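Single-stranded DNA-binding protein (PDB 5GQO) probably binds single-stranded DNA and assembles as a tetramer of OB-fold subunits. Local coordinates at residues Phe24-Phe28 with Gly100-Thr104; Ile34-Pro38 with Ser89-Gly93; Glu47-Phe51 with Ala83-Ser87; Tyr73-Trp79 with Val118-Ala122; Asp94-Val98 with Val125-Arg131. All coordinates share one frame; numbering follows the deposited sequence.

Contact 1 (Phe24-Phe28 with Gly100-Thr104)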
# COMPACT_ATOMS: atom_id res chain seq x y z
N PHE B 24 -8.51 -10.19 -7.01
CA PHE B 24 -7.09 -9.69 -7.01
C PHE B 24 -7.00 -8.20 -7.46
O PHE B 24 -6.27 -7.88 -8.41
CB PHE B 24 -6.22 -10.55 -7.96
CG PHE B 24 -5.83 -11.91 -7.41
CD1 PHE B 24 -5.45 -12.09 -6.07
CD2 PHE B 24 -5.77 -13.01 -8.27
CE1 PHE B 24 -5.07 -13.34 -5.60
CE2 PHE B 24 -5.39 -14.26 -7.80
CZ PHE B 24 -5.03 -14.43 -6.47
N GLU B 25 -7.73 -7.31 -6.79
CA GLU B 25 -7.75 -5.89 -7.14
C GLU B 25 -6.40 -5.27 -6.73
O GLU B 25 -5.64 -5.89 -6.00
CB GLU B 25 -8.88 -5.17 -6.41
CG GLU B 25 -10.27 -5.87 -6.48
CD GLU B 25 -11.29 -5.12 -7.32
OE1 GLU B 25 -10.99 -4.80 -8.50
OE2 GLU B 25 -12.42 -4.87 -6.80
N THR B 26 -6.08 -4.08 -7.22
CA THR B 26 -4.84 -3.40 -6.83
C THR B 26 -5.09 -2.27 -5.76
O THR B 26 -5.59 -1.19 -6.10
CB THR B 26 -4.13 -2.80 -8.06
OG1 THR B 26 -3.72 -3.85 -8.93
CG2 THR B 26 -2.88 -2.04 -7.67
N PRO B 27 -4.74 -2.52 -4.49
CA PRO B 27 -5.05 -1.49 -3.49
C PRO B 27 -4.18 -0.27 -3.66
O PRO B 27 -3.15 -0.34 -4.24
CB PRO B 27 -4.77 -2.16 -2.16
CG PRO B 27 -4.10 -3.44 -2.50
CD PRO B 27 -4.50 -3.81 -3.88
N PHE B 28 -4.68 0.86 -3.23
CA PHE B 28 -4.04 2.12 -3.47
C PHE B 28 -4.43 3.13 -2.41
O PHE B 28 -5.60 3.18 -1.96
CB PHE B 28 -4.47 2.61 -4.83
CG PHE B 28 -3.85 3.92 -5.24
CD1 PHE B 28 -2.48 4.04 -5.38
CD2 PHE B 28 -4.63 5.02 -5.48
CE1 PHE B 28 -1.88 5.23 -5.78
CE2 PHE B 28 -4.05 6.22 -5.91
CZ PHE B 28 -2.68 6.33 -6.04
N GLY B 100 -8.47 3.08 -1.70
CA GLY B 100 -9.35 2.25 -2.50
C GLY B 100 -8.61 1.31 -3.43
O GLY B 100 -7.65 0.68 -3.06
N HIS B 101 -9.05 1.25 -4.68
CA HIS B 101 -8.43 0.37 -5.64
C HIS B 101 -8.20 1.13 -6.91
O HIS B 101 -9.01 1.96 -7.28
CB HIS B 101 -9.27 -0.89 -5.85
CG HIS B 101 -9.45 -1.68 -4.59
ND1 HIS B 101 -8.51 -2.58 -4.14
CD2 HIS B 101 -10.45 -1.70 -3.70
CE1 HIS B 101 -8.91 -3.12 -3.00
NE2 HIS B 101 -10.10 -2.62 -2.73
N LEU B 102 -7.09 0.84 -7.58
CA LEU B 102 -6.72 1.61 -8.79
C LEU B 102 -7.05 0.88 -10.10
O LEU B 102 -6.89 -0.33 -10.18
CB LEU B 102 -5.22 1.87 -8.72
CG LEU B 102 -4.66 2.91 -9.68
CD1 LEU B 102 -5.20 4.28 -9.35
CD2 LEU B 102 -3.18 2.88 -9.49
N TYR B 103 -7.48 1.63 -11.11
CA TYR B 103 -8.04 1.08 -12.37
C TYR B 103 -7.51 1.92 -13.48
O TYR B 103 -7.30 3.11 -13.27
CB TYR B 103 -9.62 1.14 -12.47
CG TYR B 103 -10.23 0.23 -11.47
CD1 TYR B 103 -10.25 -1.17 -11.68
CD2 TYR B 103 -10.73 0.72 -10.24
CE1 TYR B 103 -10.76 -2.06 -10.72
CE2 TYR B 103 -11.25 -0.17 -9.27
CZ TYR B 103 -11.25 -1.56 -9.51
OH TYR B 103 -11.74 -2.41 -8.55
N THR B 104 -7.31 1.33 -14.66
CA THR B 104 -7.15 2.14 -15.87
C THR B 104 -8.36 1.90 -16.76
O THR B 104 -8.79 0.77 -16.98
CB THR B 104 -5.81 1.87 -16.68
OG1 THR B 104 -5.36 0.56 -16.45
CG2 THR B 104 -4.67 2.76 -16.23
O HOH W 1 -7.67 -2.54 -8.76
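Phe-28 and Leu-102 both swing their CG atoms anti to the backbone N, chi1 -179° and -166°, and these torsions bring the two side chains together on the buried side of the contact. The leucine lays CD1 over one face of the phenylalanine ring, 4.3 Å from CD1 to the ring centroid, in a CH-pi contact displaced toward the rim. Branched and flat apolar groups suit this place, because Val-120 of strand 117-122 and, across a subunit boundary, the same pair of residues in the second subunit pack against them.

The backbones join by three hydrogen bonds. Phe-28 and Gly-100 form an antiparallel hydrogen-bonded pair, with Gly-100 N to Phe-28 O at 2.9 Å the straighter of its two bonds, and Leu-102 N reaches Thr-26 O at 2.9 Å. Strand 27-31 thereby pairs antiparallel with strand 95-105, which bends at Gly-100; this is the pairing of the first strand with the fourth in the five-stranded OB barrel. A water extends the pairing, accepting from Thr-26 N and donating to Leu-102 O, each at 2.7 Å.

Toward the N-terminal end of the model the chemistry turns polar. Tyr-103 OH donates to Glu-25 OE1 at 2.5 Å, meeting the oxygen from above the carboxylate plane, with ring and carboxylate turned 67° apart. Glu-25 bends at its second torsion to get there; its CG lies over one face of the His-101 imidazole, while CB comes nearest, 3.5 Å from His-101 ND1.

Contact 2 (Ile34-Pro38 with Ser89-Gly93)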
# COMPACT_ATOMS: atom_id res chain seq x y z
N ILE B 34 -7.89 17.84 -3.22
CA ILE B 34 -8.85 17.86 -4.29
C ILE B 34 -8.53 19.11 -5.08
O ILE B 34 -8.37 20.18 -4.49
CB ILE B 34 -10.26 17.97 -3.73
CG1 ILE B 34 -10.54 16.80 -2.80
CG2 ILE B 34 -11.28 17.99 -4.86
CD1 ILE B 34 -11.91 16.82 -2.17
N ILE B 35 -8.43 19.00 -6.41
CA ILE B 35 -8.08 20.16 -7.23
C ILE B 35 -9.12 20.48 -8.29
O ILE B 35 -8.90 21.36 -9.12
CB ILE B 35 -6.74 19.95 -7.93
CG1 ILE B 35 -6.76 18.67 -8.76
CG2 ILE B 35 -5.63 19.91 -6.90
CD1 ILE B 35 -5.72 18.67 -9.82
N THR B 36 -10.24 19.79 -8.29
CA THR B 36 -11.38 20.23 -9.11
C THR B 36 -12.64 20.31 -8.28
O THR B 36 -12.71 19.77 -7.18
CB THR B 36 -11.67 19.29 -10.28
OG1 THR B 36 -12.02 18.00 -9.74
CG2 THR B 36 -10.50 19.21 -11.22
N ASN B 37 -13.65 20.99 -8.83
CA ASN B 37 -14.98 20.96 -8.21
C ASN B 37 -15.60 19.61 -8.47
O ASN B 37 -15.75 19.19 -9.63
CB ASN B 37 -15.91 22.06 -8.70
CG ASN B 37 -15.47 23.40 -8.20
OD1 ASN B 37 -15.45 23.65 -6.99
ND2 ASN B 37 -15.01 24.23 -9.11
N PRO B 38 -15.96 18.93 -7.40
CA PRO B 38 -16.50 17.62 -7.64
C PRO B 38 -17.81 17.64 -8.43
O PRO B 38 -18.55 18.61 -8.41
CB PRO B 38 -16.71 17.08 -6.25
CG PRO B 38 -15.71 17.77 -5.41
CD PRO B 38 -15.64 19.15 -5.98
N SER B 89 -18.90 17.14 3.01
CA SER B 89 -17.76 17.47 3.83
C SER B 89 -16.59 18.15 3.11
O SER B 89 -15.95 18.99 3.72
CB SER B 89 -17.25 16.22 4.50
OG SER B 89 -18.30 15.60 5.19
N LEU B 90 -16.34 17.84 1.84
CA LEU B 90 -15.12 18.29 1.17
C LEU B 90 -15.36 18.93 -0.21
O LEU B 90 -16.36 18.68 -0.87
CB LEU B 90 -14.20 17.11 0.93
CG LEU B 90 -13.80 16.19 2.10
CD1 LEU B 90 -12.90 15.07 1.66
CD2 LEU B 90 -13.07 16.98 3.19
N GLY B 91 -14.40 19.71 -0.67
CA GLY B 91 -14.56 20.46 -1.91
C GLY B 91 -13.20 20.88 -2.42
O GLY B 91 -12.19 20.58 -1.79
N LYS B 92 -13.19 21.61 -3.54
CA LYS B 92 -11.97 22.03 -4.19
C LYS B 92 -11.02 22.69 -3.18
O LYS B 92 -11.45 23.49 -2.35
CB LYS B 92 -12.29 23.01 -5.31
CG LYS B 92 -11.22 23.26 -6.37
CD LYS B 92 -11.82 24.21 -7.42
CE LYS B 92 -11.03 24.36 -8.70
NZ LYS B 92 -9.87 25.23 -8.45
N GLY B 93 -9.74 22.30 -3.24
CA GLY B 93 -8.73 22.84 -2.36
C GLY B 93 -8.53 22.00 -1.09
O GLY B 93 -7.48 22.09 -0.49
O HOH W 2 -15.77 22.42 -4.72
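Lys-92 and Asn-37 cross at a slant, the methylene chain of the lysine running past the flat amide of the asparagine. Lys-92 CD lies 3.6 Å from Asn-37 ND2, while CB of the same lysine comes equally near OD1. A long aliphatic chain suits this solvent-facing position: with CG anti to the backbone N (chi1 -163°), it stays extended as far as CE and covers the backbone of Thr-36. One water ties the pair more firmly, donating to Asn-37 OD1 at 2.6 Å and accepting from Lys-92 N at 3.0 Å.

On the buried side Ile-34 and Leu-90 meet at about a right angle, Ile-34 CD1 resting 3.9 Å from Leu-90 CB. Between these two regions Gly-93 N donates to Ile-34 O at 2.8 Å, from above the carbonyl plane. Its positive phi, 93°, is one that glycine adopts readily.

Pro-38, a calcium-binding residue of this protein although no calcium is bound to this chain, packs its CD near Gly-91. The contact thus fastens the loop leaving helix 80-89 to the start of strand 33-43, with Ile-34 and Leu-90 both reaching Val-96 of strand 95-105 and Pro-38 lying against Tyr-49 and Phe-51 of strand 46-55.

Contact 3 (Glu47-Phe51 with Ala83-Ser87)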
# COMPACT_ATOMS: atom_id res chain seq x y z
N GLU B 47 -25.36 6.84 -6.38
CA GLU B 47 -24.79 8.17 -6.53
C GLU B 47 -23.29 8.08 -6.72
O GLU B 47 -22.62 7.33 -6.00
CB GLU B 47 -25.07 8.95 -5.26
CG GLU B 47 -25.16 10.47 -5.42
CD GLU B 47 -25.45 11.16 -4.08
OE1 GLU B 47 -26.33 10.65 -3.35
OE2 GLU B 47 -24.77 12.15 -3.71
N LEU B 48 -22.77 8.86 -7.65
CA LEU B 48 -21.36 8.99 -7.86
C LEU B 48 -20.94 10.42 -7.56
O LEU B 48 -21.59 11.37 -8.01
CB LEU B 48 -21.01 8.70 -9.32
CG LEU B 48 -19.54 8.97 -9.73
CD1 LEU B 48 -18.61 8.06 -8.96
CD2 LEU B 48 -19.37 8.78 -11.22
N TYR B 49 -19.81 10.56 -6.87
CA TYR B 49 -19.20 11.84 -6.66
C TYR B 49 -17.75 11.69 -6.96
O TYR B 49 -17.04 10.89 -6.38
CB TYR B 49 -19.39 12.22 -5.22
CG TYR B 49 -19.24 13.67 -4.92
CD1 TYR B 49 -20.14 14.59 -5.40
CD2 TYR B 49 -18.21 14.12 -4.09
CE1 TYR B 49 -20.02 15.93 -5.09
CE2 TYR B 49 -18.08 15.45 -3.77
CZ TYR B 49 -18.98 16.35 -4.28
OH TYR B 49 -18.87 17.68 -3.96
N LYS B 50 -17.29 12.47 -7.92
CA LYS B 50 -16.00 12.26 -8.43
C LYS B 50 -15.24 13.55 -8.61
O LYS B 50 -15.81 14.61 -8.83
CB LYS B 50 -16.10 11.52 -9.74
CG LYS B 50 -16.79 12.24 -10.85
CD LYS B 50 -16.48 11.58 -12.18
CE LYS B 50 -15.22 12.13 -12.82
NZ LYS B 50 -14.85 11.42 -14.09
N PHE B 51 -13.92 13.45 -8.53
CA PHE B 51 -13.11 14.65 -8.49
C PHE B 51 -11.70 14.27 -8.73
O PHE B 51 -11.33 13.09 -8.74
CB PHE B 51 -13.29 15.35 -7.11
CG PHE B 51 -13.16 14.44 -5.90
CD1 PHE B 51 -11.95 14.22 -5.35
CD2 PHE B 51 -14.24 13.80 -5.36
CE1 PHE B 51 -11.78 13.37 -4.26
CE2 PHE B 51 -14.09 12.97 -4.24
CZ PHE B 51 -12.85 12.73 -3.71
N ALA B 83 -20.03 8.68 -1.29
CA ALA B 83 -20.36 9.86 -2.10
C ALA B 83 -21.07 10.92 -1.26
O ALA B 83 -20.85 12.11 -1.42
CB ALA B 83 -21.23 9.46 -3.25
N ARG B 84 -21.95 10.46 -0.38
CA ARG B 84 -22.70 11.37 0.49
C ARG B 84 -21.81 12.09 1.50
O ARG B 84 -21.81 13.32 1.55
CB ARG B 84 -23.91 10.68 1.14
CG ARG B 84 -25.12 10.68 0.20
CD ARG B 84 -26.41 10.10 0.77
NE ARG B 84 -26.36 8.63 0.91
CZ ARG B 84 -26.39 7.77 -0.12
NH1 ARG B 84 -26.48 8.18 -1.39
NH2 ARG B 84 -26.35 6.46 0.13
N GLY B 85 -21.05 11.34 2.28
CA GLY B 85 -20.09 11.93 3.23
C GLY B 85 -19.17 12.93 2.57
O GLY B 85 -18.92 14.01 3.11
N VAL B 86 -18.66 12.58 1.39
CA VAL B 86 -17.66 13.42 0.76
C VAL B 86 -18.29 14.69 0.24
O VAL B 86 -17.67 15.76 0.35
CB VAL B 86 -16.85 12.68 -0.33
CG1 VAL B 86 -15.97 13.66 -1.08
CG2 VAL B 86 -15.95 11.61 0.31
N SER B 87 -19.48 14.61 -0.35
CA SER B 87 -20.10 15.84 -0.91
C SER B 87 -20.54 16.81 0.20
O SER B 87 -20.40 17.99 0.09
CB SER B 87 -21.28 15.48 -1.79
OG SER B 87 -22.16 14.69 -1.02
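The Tyr-49 ring carries Ser-87 CB over one face, 3.6 Å from that carbon to the ring centroid and only 15° off the normal, while Val-86 CG1 comes in at its edge. The same methyl also meets the Phe-51 ring, 3.7 Å from CE2, so one valine branch is wedged between two aromatic side chains. The small Ser-87 lets the helix lie close upon the tyrosine, and its hydroxyl turns back to the helix carbonyls of Ala-83 and Arg-84.

Helix 80-89 here packs on strand 46-55, their local axes 8.1 Å apart and inclined at 46°; it is the helix that OB folds place between their third and fourth strands, against the barrel. Ala-83 sits at the nearest backbone approach, where its small methyl, 3.9 Å from Tyr-49 CB, permits helix and strand to come close.

Farther out, on the exposed flank, Glu-47 and Arg-84 form a salt bridge, OE1 to NH1 at 3.2 Å. The glutamate oxygen lies in the guanidinium plane but is itself met from above the carboxylate, the two planes standing 51° apart. Glu-47 extends fully to make it, and its OE2 pairs with Arg-40, so the carboxylate spans two arginines. Arg-84 NH2 has a further partner in Asn-81 OD1.

Contact 4 (Tyr73-Trp79 with Val118-Ala122); sequences YVTVNCW and VEVRA
Val-74 and Val-118 meet most closely on the buried face, their CG1 methyls 3.5 Å apart, and Val-74 CG2 goes on to touch Val-120 CG2. Further along, Val-76 CG1 lies 3.8 Å from Ala-122 CB. Beta-branched valines suit a strand whose face is turned inward: they are compact, stiff and wholly apolar. Leu-102 covers Val-120 from strand 95-105, and Val-118 packs on its own counterpart in the second subunit.

Strands 73-79 and 117-122 run parallel here, their local axes inclined by 31°. Such a parallel pairing is the signature of the OB fold, in which an otherwise antiparallel barrel has its third strand lying alongside the fifth. Val-120 is held through both its N, to Thr-75 O at 2.8 Å, and its O, from Asn-77 N at 2.9 Å, and Ala-122 N follows with a bond to Asn-77 O. At the other end Thr-75 N to Val-118 O, 3.5 Å, is weak.

The other face, bearing Thr-75, Asn-77, Glu-119 and Arg-121, is looser and more polar. Thr-75 and Glu-119 run alongside each other, Thr-75 CB to Glu-119 CG 3.9 Å. Asn-77 sets CG anti to its carbonyl carbon (chi1 -63°), from where ND2 donates to Glu-119 OE1 at 3.1 Å, in the amide plane and on the anti side of the carboxylate, the two groups standing almost perpendicular. Near the strand ends Arg-121 CD brushes the Trp-79 indole at 4.1 Å from CD1, and a water bridges Trp-79 N to Ala-122 O.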
# COMPACT_ATOMS: atom_id res chain seq x y z
N TYR B 73 -1.50 12.90 -10.29
CA TYR B 73 -2.87 13.35 -10.53
C TYR B 73 -3.72 12.13 -10.79
O TYR B 73 -3.35 11.30 -11.61
CB TYR B 73 -2.92 14.27 -11.75
CG TYR B 73 -2.07 15.49 -11.55
CD1 TYR B 73 -2.52 16.57 -10.77
CD2 TYR B 73 -0.79 15.56 -12.10
CE1 TYR B 73 -1.72 17.67 -10.54
CE2 TYR B 73 0.02 16.67 -11.88
CZ TYR B 73 -0.45 17.72 -11.09
OH TYR B 73 0.35 18.82 -10.89
N VAL B 74 -4.84 11.99 -10.08
CA VAL B 74 -5.78 10.89 -10.33
C VAL B 74 -7.22 11.31 -10.14
O VAL B 74 -7.51 12.18 -9.37
CB VAL B 74 -5.59 9.66 -9.38
CG1 VAL B 74 -4.31 8.92 -9.72
CG2 VAL B 74 -5.62 10.03 -7.92
N THR B 75 -8.12 10.63 -10.83
CA THR B 75 -9.55 10.86 -10.67
C THR B 75 -10.00 9.88 -9.58
O THR B 75 -9.62 8.73 -9.61
CB THR B 75 -10.25 10.60 -12.02
OG1 THR B 75 -9.77 11.53 -12.99
CG2 THR B 75 -11.75 10.70 -11.91
N VAL B 76 -10.78 10.35 -8.63
CA VAL B 76 -11.31 9.53 -7.55
C VAL B 76 -12.81 9.42 -7.73
O VAL B 76 -13.46 10.42 -8.02
CB VAL B 76 -11.07 10.19 -6.19
CG1 VAL B 76 -11.55 9.30 -5.09
CG2 VAL B 76 -9.60 10.49 -6.01
N ASN B 77 -13.37 8.23 -7.53
CA ASN B 77 -14.78 8.01 -7.67
C ASN B 77 -15.32 7.53 -6.35
O ASN B 77 -14.92 6.49 -5.88
CB ASN B 77 -15.06 6.91 -8.66
CG ASN B 77 -14.61 7.22 -10.04
OD1 ASN B 77 -14.76 8.32 -10.53
ND2 ASN B 77 -14.06 6.23 -10.70
N CYS B 78 -16.28 8.25 -5.77
CA CYS B 78 -16.94 7.80 -4.58
C CYS B 78 -18.41 7.44 -4.88
O CYS B 78 -19.09 8.11 -5.66
CB CYS B 78 -16.88 8.91 -3.56
SG CYS B 78 -15.25 9.59 -3.31
N TRP B 79 -18.90 6.41 -4.23
CA TRP B 79 -20.21 5.86 -4.48
C TRP B 79 -20.92 5.72 -3.16
O TRP B 79 -20.29 5.57 -2.11
CB TRP B 79 -20.10 4.44 -5.10
CG TRP B 79 -19.49 4.38 -6.46
CD1 TRP B 79 -18.19 4.13 -6.78
CD2 TRP B 79 -20.17 4.57 -7.70
NE1 TRP B 79 -18.01 4.19 -8.14
CE2 TRP B 79 -19.22 4.46 -8.73
CE3 TRP B 79 -21.50 4.82 -8.05
CZ2 TRP B 79 -19.57 4.59 -10.07
CZ3 TRP B 79 -21.84 4.97 -9.39
CH2 TRP B 79 -20.88 4.84 -10.38
N VAL B 118 -6.46 7.05 -15.43
CA VAL B 118 -6.19 6.29 -14.24
C VAL B 118 -7.09 6.77 -13.12
O VAL B 118 -7.18 7.96 -12.87
CB VAL B 118 -4.71 6.39 -13.89
CG1 VAL B 118 -4.46 7.41 -12.83
CG2 VAL B 118 -4.20 5.03 -13.44
N GLU B 119 -7.83 5.85 -12.51
CA GLU B 119 -8.90 6.22 -11.61
C GLU B 119 -8.92 5.37 -10.38
O GLU B 119 -8.52 4.21 -10.43
CB GLU B 119 -10.25 6.06 -12.30
CG GLU B 119 -10.46 7.03 -13.45
CD GLU B 119 -11.79 6.82 -14.13
OE1 GLU B 119 -12.74 6.37 -13.47
OE2 GLU B 119 -11.87 7.09 -15.34
N VAL B 120 -9.40 5.94 -9.29
CA VAL B 120 -9.50 5.23 -8.06
C VAL B 120 -10.95 4.95 -7.69
O VAL B 120 -11.77 5.87 -7.69
CB VAL B 120 -8.90 6.09 -6.92
CG1 VAL B 120 -9.02 5.37 -5.57
CG2 VAL B 120 -7.47 6.43 -7.23
N ARG B 121 -11.27 3.70 -7.39
CA ARG B 121 -12.57 3.41 -6.79
C ARG B 121 -12.35 3.50 -5.30
O ARG B 121 -11.85 2.54 -4.69
CB ARG B 121 -13.10 2.02 -7.15
CG ARG B 121 -14.30 1.57 -6.31
CD ARG B 121 -15.45 1.17 -7.20
NE ARG B 121 -15.37 -0.24 -7.56
CZ ARG B 121 -15.39 -0.73 -8.82
NH1 ARG B 121 -15.47 0.04 -9.92
NH2 ARG B 121 -15.33 -2.04 -8.97
N ALA B 122 -12.76 4.62 -4.70
CA ALA B 122 -12.50 4.85 -3.30
C ALA B 122 -13.39 4.02 -2.42
O ALA B 122 -14.55 3.78 -2.73
CB ALA B 122 -12.65 6.32 -2.96
O HOH W 3 -17.22 4.45 -3.32

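Contact 5 (Asp94-Val98 with Val125-Arg131); sequences DSVVV and VGPDLSR
Val-97 N reaches Gly-126 O at 2.7 Å, the shortest polar bond across the contact, and is answered by Gly-126 N to Val-97 O; through them strands 95-105 and 124-126 pair antiparallel. Val-96 CG1 and Val-125 CG1 pack at 3.6 Å on the inner side with Leu-90, whereas Val-97 faces its own counterpart in the fourth subunit.

Alongside, Ser-95 touches both partners of a salt bridge: its OG accepts from the backbone N of Asp-128 at 3.2 Å, and its CB sits over the centre of one face of the Arg-131 guanidinium, 3.5 Å from CZ. Each carboxylate oxygen of that aspartate is gripped twice. OD2 receives NE and NH2 of Arg-131, both at 3.0 Å and in the guanidinium plane, a side-on grip on one atom. OD1 takes Ser-130 N, which makes an Asx turn, and Ser-130 OG at 2.8 Å, the two arriving from the same face.

Arg-131 also donates to Gly-32 O and Asn-33 OD1. Four bonds on a largely buried carboxylate would probably keep it charged and hold the turn from Asp-128 to Arg-131 rigid, where the chain leaves the barrel beside the fourth subunit.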
# COMPACT_ATOMS: atom_id res chain seq x y z
N ASP B 94 -9.50 21.21 -0.66
CA ASP B 94 -9.35 20.54 0.62
C ASP B 94 -8.29 19.44 0.52
O ASP B 94 -8.06 18.80 -0.54
CB ASP B 94 -10.65 19.90 1.13
CG ASP B 94 -11.72 20.91 1.55
OD1 ASP B 94 -11.38 22.04 1.88
OD2 ASP B 94 -12.93 20.55 1.51
N SER B 95 -7.65 19.23 1.66
CA SER B 95 -6.64 18.22 1.79
C SER B 95 -7.38 16.92 1.96
O SER B 95 -8.41 16.94 2.58
CB SER B 95 -5.81 18.51 3.02
OG SER B 95 -6.58 18.10 4.15
N VAL B 96 -6.89 15.81 1.39
CA VAL B 96 -7.59 14.52 1.44
C VAL B 96 -6.68 13.34 1.65
O VAL B 96 -5.54 13.32 1.15
CB VAL B 96 -8.26 14.09 0.10
CG1 VAL B 96 -9.72 13.99 0.21
CG2 VAL B 96 -7.85 14.93 -1.07
N VAL B 97 -7.24 12.31 2.28
CA VAL B 97 -6.66 10.97 2.33
C VAL B 97 -7.63 10.11 1.56
O VAL B 97 -8.82 10.10 1.88
CB VAL B 97 -6.59 10.47 3.77
CG1 VAL B 97 -6.03 9.07 3.85
CG2 VAL B 97 -5.70 11.38 4.56
N VAL B 98 -7.15 9.39 0.55
CA VAL B 98 -8.00 8.52 -0.27
C VAL B 98 -7.44 7.09 -0.27
O VAL B 98 -6.27 6.85 -0.61
CB VAL B 98 -8.02 8.98 -1.72
CG1 VAL B 98 -8.82 8.02 -2.54
CG2 VAL B 98 -8.60 10.38 -1.82
N VAL B 125 -12.48 7.90 2.32
CA VAL B 125 -11.92 9.17 2.06
C VAL B 125 -12.12 9.97 3.32
O VAL B 125 -13.13 9.85 4.00
CB VAL B 125 -12.63 9.89 0.93
CG1 VAL B 125 -12.01 11.27 0.67
CG2 VAL B 125 -12.57 9.08 -0.33
N GLY B 126 -11.15 10.80 3.65
CA GLY B 126 -11.27 11.67 4.79
C GLY B 126 -10.42 12.88 4.52
O GLY B 126 -9.53 12.82 3.67
N PRO B 127 -10.65 13.96 5.25
CA PRO B 127 -9.73 15.09 5.28
C PRO B 127 -8.40 14.67 5.97
O PRO B 127 -8.39 13.77 6.81
CB PRO B 127 -10.51 16.10 6.11
CG PRO B 127 -11.29 15.29 7.05
CD PRO B 127 -11.73 14.13 6.23
N ASP B 128 -7.30 15.30 5.63
CA ASP B 128 -5.97 14.97 6.21
C ASP B 128 -5.82 15.81 7.45
O ASP B 128 -5.60 17.01 7.33
CB ASP B 128 -4.85 15.28 5.21
CG ASP B 128 -3.44 14.93 5.72
OD1 ASP B 128 -3.28 14.48 6.86
OD2 ASP B 128 -2.48 15.09 4.93
N LEU B 129 -5.96 15.18 8.62
CA LEU B 129 -5.84 15.87 9.90
C LEU B 129 -4.42 16.32 10.29
O LEU B 129 -4.25 16.95 11.33
CB LEU B 129 -6.44 15.03 11.05
CG LEU B 129 -7.93 14.67 10.91
CD1 LEU B 129 -8.45 13.78 12.05
CD2 LEU B 129 -8.75 15.94 10.83
N SER B 130 -3.43 16.08 9.44
CA SER B 130 -2.12 16.74 9.64
C SER B 130 -2.16 18.17 9.16
O SER B 130 -1.30 18.95 9.50
CB SER B 130 -0.99 15.99 8.93
OG SER B 130 -1.11 16.10 7.54
N ARG B 131 -3.17 18.52 8.39
CA ARG B 131 -3.23 19.81 7.75
C ARG B 131 -4.53 20.56 8.05
O ARG B 131 -4.76 21.65 7.48
CB ARG B 131 -3.07 19.62 6.23
CG ARG B 131 -1.67 19.25 5.80
CD ARG B 131 -1.54 19.19 4.31
NE ARG B 131 -2.02 17.90 3.87
CZ ARG B 131 -2.45 17.66 2.63
NH1 ARG B 131 -2.51 18.64 1.71
NH2 ARG B 131 -2.89 16.41 2.31

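Contacts 3 and 5 are the most buried of the five, while contacts 1, 2 and 4 each combine an inner apolar side with a more open polar one. Contacts 1 and 5 use successive parts of strand 95-105, which pairs with strand 27-31 in one and strand 124-126 in the other; contact 4 joins contact 1 through backbone bonds between strands 95-105 and 117-122. Contact 3 sets a helix on the sheet by side chains, whereas contacts 1, 4 and 5 rely on backbone pairing, and contact 2 ties loop to strand with one backbone bond. Contacts 1 and 4 both touch the second subunit, contact 1 also the third, and contacts 2, 3 and 5 the fourth.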